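Local coordinates for Lmaj004144AAA protein (Leishmania major, PDB 1Y63) that probably transfers phosphate between nucleoside triphosphates and monophosphates as an adenylate kinase of the AK6 type, with ATPase activity linked to maturation of the small ribosomal subunit, at residues Gln38-Gly43 against Gly84-Asp89; Arg71-Met76 against Glu94-Arg99. One frame throughout, in Å; residues are numbered along the deposited sequence.

Contact 1: Gln38-Gly43 against Gly84-Asp89; sequences QHLEVG and GNHVVD. With MN (manganese (II) ion), chain C.
Strands 37-41 and 85-89 are parallel neighbours in the central sheet of a P-loop NTPase fold, and His39 and Asp89 meet on the face turned to the Walker A helix 23-33. The pairing is read from CA-CA distances of about 4.8 Å for Gln38-His86, His39-Val87 and Leu40-Val88. Its backbone bonds zigzag: Gln38 N donates to Asn85 O, Val87 N to Gln38 O, Leu40 N to Val87 O and Asp89 N to Leu40 O. A last bond, Val42 N to Asp89 O at 3.1 Å, continues the pairing into the first turn of helix 42-48.

In His39, CG anti to the backbone N (chi1 170°) starts the ring off on the face shared with Val87 and Asp89, and Val87 O and Asp89 CB lie at its edge. Its NE2-H reaches Asp89 OD2 at 2.9 Å; OD2 accepts through its anti lone pair and lies almost in the His39 ring plane. Ring and carboxylate are nearly coplanar, 13° apart. The other ring nitrogen, ND1, binds manganese at 2.3 Å, joined by Glu28 and four waters, so both nitrogens are engaged and the ring's rotation is fixed. Asp89 OD2 also bonds Thr24 OG1, a residue of the ADP pocket, which couples this second-shell carboxylate to the nucleotide site. Glu41 runs beside Asp89 in the same direction, and its OE1 takes a bond from a manganese-bound water at 2.6 Å.

On the other face Leu40 CD1 touches His86 CB at 3.8 Å; His86 itself bonds Asn12 through ND1 and binds another manganese through NE2. Just past the strand end, Val42 CG2 presses on Val88 CG1 at 3.4 Å, tighter than ordinary carbon contact.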
# COMPACT_ATOMS: atom_id res chain seq x y z
N GLN A 38 -7.19 11.01 -3.23
CA GLN A 38 -6.86 10.48 -4.55
C GLN A 38 -6.04 9.22 -4.35
O GLN A 38 -5.04 9.24 -3.62
CB GLN A 38 -6.01 11.49 -5.35
CG GLN A 38 -5.46 10.96 -6.69
CD GLN A 38 -4.35 11.85 -7.30
OE1 GLN A 38 -4.14 12.97 -6.85
NE2 GLN A 38 -3.63 11.32 -8.28
N HIS A 39 -6.43 8.17 -5.06
CA HIS A 39 -5.77 6.88 -5.02
C HIS A 39 -4.68 6.80 -6.07
O HIS A 39 -4.93 7.09 -7.25
CB HIS A 39 -6.81 5.78 -5.28
CG HIS A 39 -6.25 4.41 -5.51
ND1 HIS A 39 -6.77 3.55 -6.46
CD2 HIS A 39 -5.30 3.71 -4.85
CE1 HIS A 39 -6.14 2.39 -6.40
NE2 HIS A 39 -5.24 2.46 -5.44
N LEU A 40 -3.49 6.44 -5.65
CA LEU A 40 -2.36 6.18 -6.57
C LEU A 40 -2.07 4.69 -6.49
O LEU A 40 -1.63 4.19 -5.45
CB LEU A 40 -1.10 6.92 -6.18
CG LEU A 40 -0.98 8.43 -6.32
CD1 LEU A 40 -1.71 9.17 -5.22
CD2 LEU A 40 0.50 8.78 -6.27
N GLU A 41 -2.41 3.96 -7.55
CA GLU A 41 -2.15 2.53 -7.63
C GLU A 41 -0.76 2.37 -8.23
O GLU A 41 -0.59 2.37 -9.43
CB GLU A 41 -3.27 1.85 -8.47
CG GLU A 41 -3.30 0.33 -8.41
CD GLU A 41 -4.62 -0.30 -8.91
OE1 GLU A 41 -5.67 0.39 -9.07
OE2 GLU A 41 -4.60 -1.51 -9.19
N VAL A 42 0.24 2.22 -7.38
CA VAL A 42 1.63 2.27 -7.83
C VAL A 42 1.99 1.17 -8.83
O VAL A 42 2.78 1.40 -9.76
CB VAL A 42 2.56 2.28 -6.60
CG1 VAL A 42 4.03 2.24 -7.02
CG2 VAL A 42 2.26 3.50 -5.77
N GLY A 43 1.42 -0.02 -8.66
CA GLY A 43 1.67 -1.09 -9.64
C GLY A 43 1.29 -0.70 -11.07
O GLY A 43 1.96 -1.08 -12.04
N GLY A 84 -4.32 18.45 -1.53
CA GLY A 84 -5.29 17.35 -1.44
C GLY A 84 -4.63 16.20 -0.71
O GLY A 84 -3.43 16.27 -0.40
N ASN A 85 -5.40 15.15 -0.45
CA ASN A 85 -4.94 13.98 0.28
C ASN A 85 -4.75 12.84 -0.69
O ASN A 85 -5.38 12.78 -1.75
CB ASN A 85 -5.94 13.63 1.37
CG ASN A 85 -6.32 14.82 2.23
OD1 ASN A 85 -5.46 15.61 2.63
ND2 ASN A 85 -7.63 14.97 2.51
N HIS A 86 -3.79 11.97 -0.38
CA HIS A 86 -3.43 10.89 -1.28
C HIS A 86 -3.37 9.59 -0.53
O HIS A 86 -2.83 9.53 0.59
CB HIS A 86 -2.09 11.17 -1.98
CG HIS A 86 -2.05 12.54 -2.62
ND1 HIS A 86 -1.53 13.64 -1.98
CD2 HIS A 86 -2.49 12.97 -3.82
CE1 HIS A 86 -1.69 14.71 -2.75
NE2 HIS A 86 -2.26 14.33 -3.88
N VAL A 87 -3.91 8.54 -1.14
CA VAL A 87 -3.81 7.18 -0.60
C VAL A 87 -3.03 6.35 -1.61
O VAL A 87 -3.48 6.12 -2.74
CB VAL A 87 -5.18 6.56 -0.19
CG1 VAL A 87 -6.22 6.57 -1.33
CG2 VAL A 87 -4.99 5.15 0.37
N VAL A 88 -1.84 5.98 -1.21
CA VAL A 88 -0.93 5.26 -2.10
C VAL A 88 -1.05 3.77 -1.77
O VAL A 88 -1.17 3.39 -0.59
CB VAL A 88 0.51 5.71 -1.88
CG1 VAL A 88 1.47 4.91 -2.73
CG2 VAL A 88 0.64 7.18 -2.23
N ASP A 89 -1.01 2.95 -2.81
CA ASP A 89 -1.31 1.53 -2.73
C ASP A 89 -0.16 0.78 -3.38
O ASP A 89 0.05 0.92 -4.58
CB ASP A 89 -2.65 1.39 -3.49
CG ASP A 89 -2.93 0.03 -4.01
OD1 ASP A 89 -2.28 -0.94 -3.64
OD2 ASP A 89 -3.92 -0.04 -4.78
MN MN C . -8.10 4.06 -8.26
O HOH W 1 -6.64 5.65 -9.01
O HOH W 2 -6.90 2.70 -9.48
O HOH W 3 -0.52 -0.85 -6.75
O HOH W 4 -9.26 4.43 -10.12
O HOH W 5 -9.34 5.50 -7.52

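Contact 2: Arg71-Met76 against Glu94-Arg99; sequences RLLDFM and ELFPER. With NA (sodium ion), chain O; MN (manganese (II) ion), chain F.
Leu73 CD2 meets the Phe96 ring at its edge, near the ring plane, 3.7 Å from CD1. The two side chains cross at a slant. Next along that ring, CE1 lies 3.8 Å from Met76 SD. The sulfur stands 4.9 Å from the ring centroid and 62° off its normal, an oblique Met-aromatic contact in which the side chains cross at about a right angle. Met76 is bent at chi3 (68°), which turns its CE to within 4.0 Å of the same CE1.

Leu72, Leu73 and Met76 all come from one side of helix 66-80, which packs on the irregular segment between strands 85-89 and 103-108 of the P-loop fold. The interface is small, 215 Å², and its side-chain contacts are apolar. Leu95 CD1 meets Leu72 CD2 at 3.9 Å with the side chains roughly perpendicular, and separately the Leu95 backbone O rests against both methyls of Leu73. Within its own segment, Leu95 CD2 sits over the centre of the Phe96 ring, 3.7 Å above the plane. Farther along, Arg99 reaches back to the same helix through a salt bridge to Glu77.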
# COMPACT_ATOMS: atom_id res chain seq x y z
N ARG A 71 13.26 6.56 -10.81
CA ARG A 71 12.33 7.13 -11.79
C ARG A 71 10.91 7.14 -11.29
O ARG A 71 10.17 8.11 -11.56
CB ARG A 71 12.43 6.37 -13.12
CG ARG A 71 13.68 6.70 -13.88
CD ARG A 71 14.03 5.67 -14.95
NE ARG A 71 15.44 5.75 -15.33
CZ ARG A 71 16.15 4.75 -15.85
NH1 ARG A 71 15.62 3.55 -16.05
NH2 ARG A 71 17.42 4.95 -16.15
N LEU A 72 10.50 6.06 -10.62
CA LEU A 72 9.17 6.01 -9.99
C LEU A 72 9.02 7.15 -8.99
O LEU A 72 8.01 7.84 -8.96
CB LEU A 72 8.91 4.66 -9.32
CG LEU A 72 7.64 4.57 -8.47
CD1 LEU A 72 6.39 4.75 -9.30
CD2 LEU A 72 7.61 3.26 -7.72
N LEU A 73 10.01 7.32 -8.12
CA LEU A 73 9.94 8.37 -7.11
C LEU A 73 9.88 9.76 -7.71
O LEU A 73 9.11 10.61 -7.25
CB LEU A 73 11.10 8.26 -6.13
CG LEU A 73 11.22 6.95 -5.32
CD1 LEU A 73 12.41 7.08 -4.38
CD2 LEU A 73 10.02 6.56 -4.54
N ASP A 74 10.64 10.01 -8.77
CA ASP A 74 10.60 11.30 -9.42
C ASP A 74 9.22 11.57 -10.02
O ASP A 74 8.75 12.71 -10.00
CB ASP A 74 11.67 11.40 -10.52
CG ASP A 74 13.09 11.50 -9.99
OD1 ASP A 74 13.30 11.76 -8.80
OD2 ASP A 74 14.02 11.32 -10.82
N PHE A 75 8.59 10.52 -10.56
CA PHE A 75 7.24 10.61 -11.11
C PHE A 75 6.22 10.92 -10.03
O PHE A 75 5.32 11.77 -10.22
CB PHE A 75 6.90 9.29 -11.83
CG PHE A 75 5.61 9.33 -12.58
CD1 PHE A 75 4.40 9.07 -11.93
CD2 PHE A 75 5.60 9.60 -13.95
CE1 PHE A 75 3.19 9.12 -12.64
CE2 PHE A 75 4.38 9.64 -14.67
CZ PHE A 75 3.20 9.40 -14.01
N MET A 76 6.35 10.25 -8.89
CA MET A 76 5.39 10.41 -7.79
C MET A 76 5.56 11.71 -7.00
O MET A 76 4.59 12.27 -6.49
CB MET A 76 5.47 9.22 -6.84
CG MET A 76 4.98 7.92 -7.41
SD MET A 76 5.18 6.57 -6.25
CE MET A 76 3.97 7.04 -4.98
N GLU A 94 9.68 0.33 1.50
CA GLU A 94 10.99 0.84 1.90
C GLU A 94 11.49 1.92 0.95
O GLU A 94 12.19 2.85 1.36
CB GLU A 94 12.00 -0.31 1.99
CG GLU A 94 13.45 0.10 2.03
CD GLU A 94 14.35 -1.09 2.22
OE1 GLU A 94 14.31 -2.03 1.39
OE2 GLU A 94 15.10 -1.08 3.21
N LEU A 95 11.11 1.81 -0.31
CA LEU A 95 11.60 2.72 -1.33
C LEU A 95 11.15 4.16 -1.17
O LEU A 95 11.84 5.06 -1.63
CB LEU A 95 11.24 2.22 -2.70
CG LEU A 95 9.79 2.36 -3.18
CD1 LEU A 95 9.71 2.14 -4.67
CD2 LEU A 95 8.89 1.39 -2.48
N PHE A 96 10.03 4.39 -0.52
CA PHE A 96 9.47 5.74 -0.47
C PHE A 96 10.09 6.53 0.68
O PHE A 96 10.41 5.96 1.74
CB PHE A 96 7.97 5.72 -0.24
CG PHE A 96 7.18 4.88 -1.23
CD1 PHE A 96 7.27 5.10 -2.59
CD2 PHE A 96 6.32 3.90 -0.79
CE1 PHE A 96 6.52 4.36 -3.49
CE2 PHE A 96 5.57 3.14 -1.69
CZ PHE A 96 5.67 3.40 -3.04
N PRO A 97 10.22 7.85 0.50
CA PRO A 97 10.72 8.70 1.57
C PRO A 97 9.70 8.84 2.68
O PRO A 97 8.52 9.06 2.43
CB PRO A 97 10.97 10.04 0.89
CG PRO A 97 10.19 10.05 -0.29
CD PRO A 97 9.94 8.63 -0.72
N GLU A 98 10.17 8.78 3.92
CA GLU A 98 9.34 9.00 5.08
C GLU A 98 8.67 10.37 5.06
O GLU A 98 7.59 10.52 5.59
CB GLU A 98 10.12 8.82 6.37
CG GLU A 98 10.53 7.42 6.68
CD GLU A 98 11.21 7.32 8.03
OE1 GLU A 98 10.55 7.63 9.04
OE2 GLU A 98 12.41 6.97 8.08
N ARG A 99 9.30 11.35 4.42
CA ARG A 99 8.74 12.67 4.26
C ARG A 99 7.30 12.67 3.71
O ARG A 99 6.50 13.57 4.04
CB ARG A 99 9.66 13.47 3.31
CG ARG A 99 9.16 14.83 2.90
CD ARG A 99 10.23 15.62 2.21
NE ARG A 99 10.81 14.89 1.10
CZ ARG A 99 10.30 14.86 -0.13
NH1 ARG A 99 9.20 15.54 -0.43
NH2 ARG A 99 10.88 14.13 -1.06
NA NA O . 15.80 -2.79 4.76
MN MN F . 13.46 5.06 7.32
O HOH W 6 13.42 5.33 6.07
O HOH W 7 13.98 -3.47 5.13
O HOH W 8 15.17 -4.16 7.10

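In the fold
From the N terminus, strand 12-16 and the P-loop lead through helix 23-33 to strand 37-41 and the start of helix 42-48, the first half of contact 1. The chain then continues to helix 66-80, which supplies the first half of contact 2, before strand 85-89 returns to close contact 1 across a 40-residue connection. The following loop closes contact 2 across 17 residues, so the segments alternate and the two closures cross. Contact 1 joins an edge strand to its inner neighbour; contact 2 fastens helix 66-80, the second helix of the crossover between those strands, to the loop leaving that neighbour. With centres about 12 Å apart, they touch directly: Val42 CG1 packs on Leu72 CD2 at 3.8 Å.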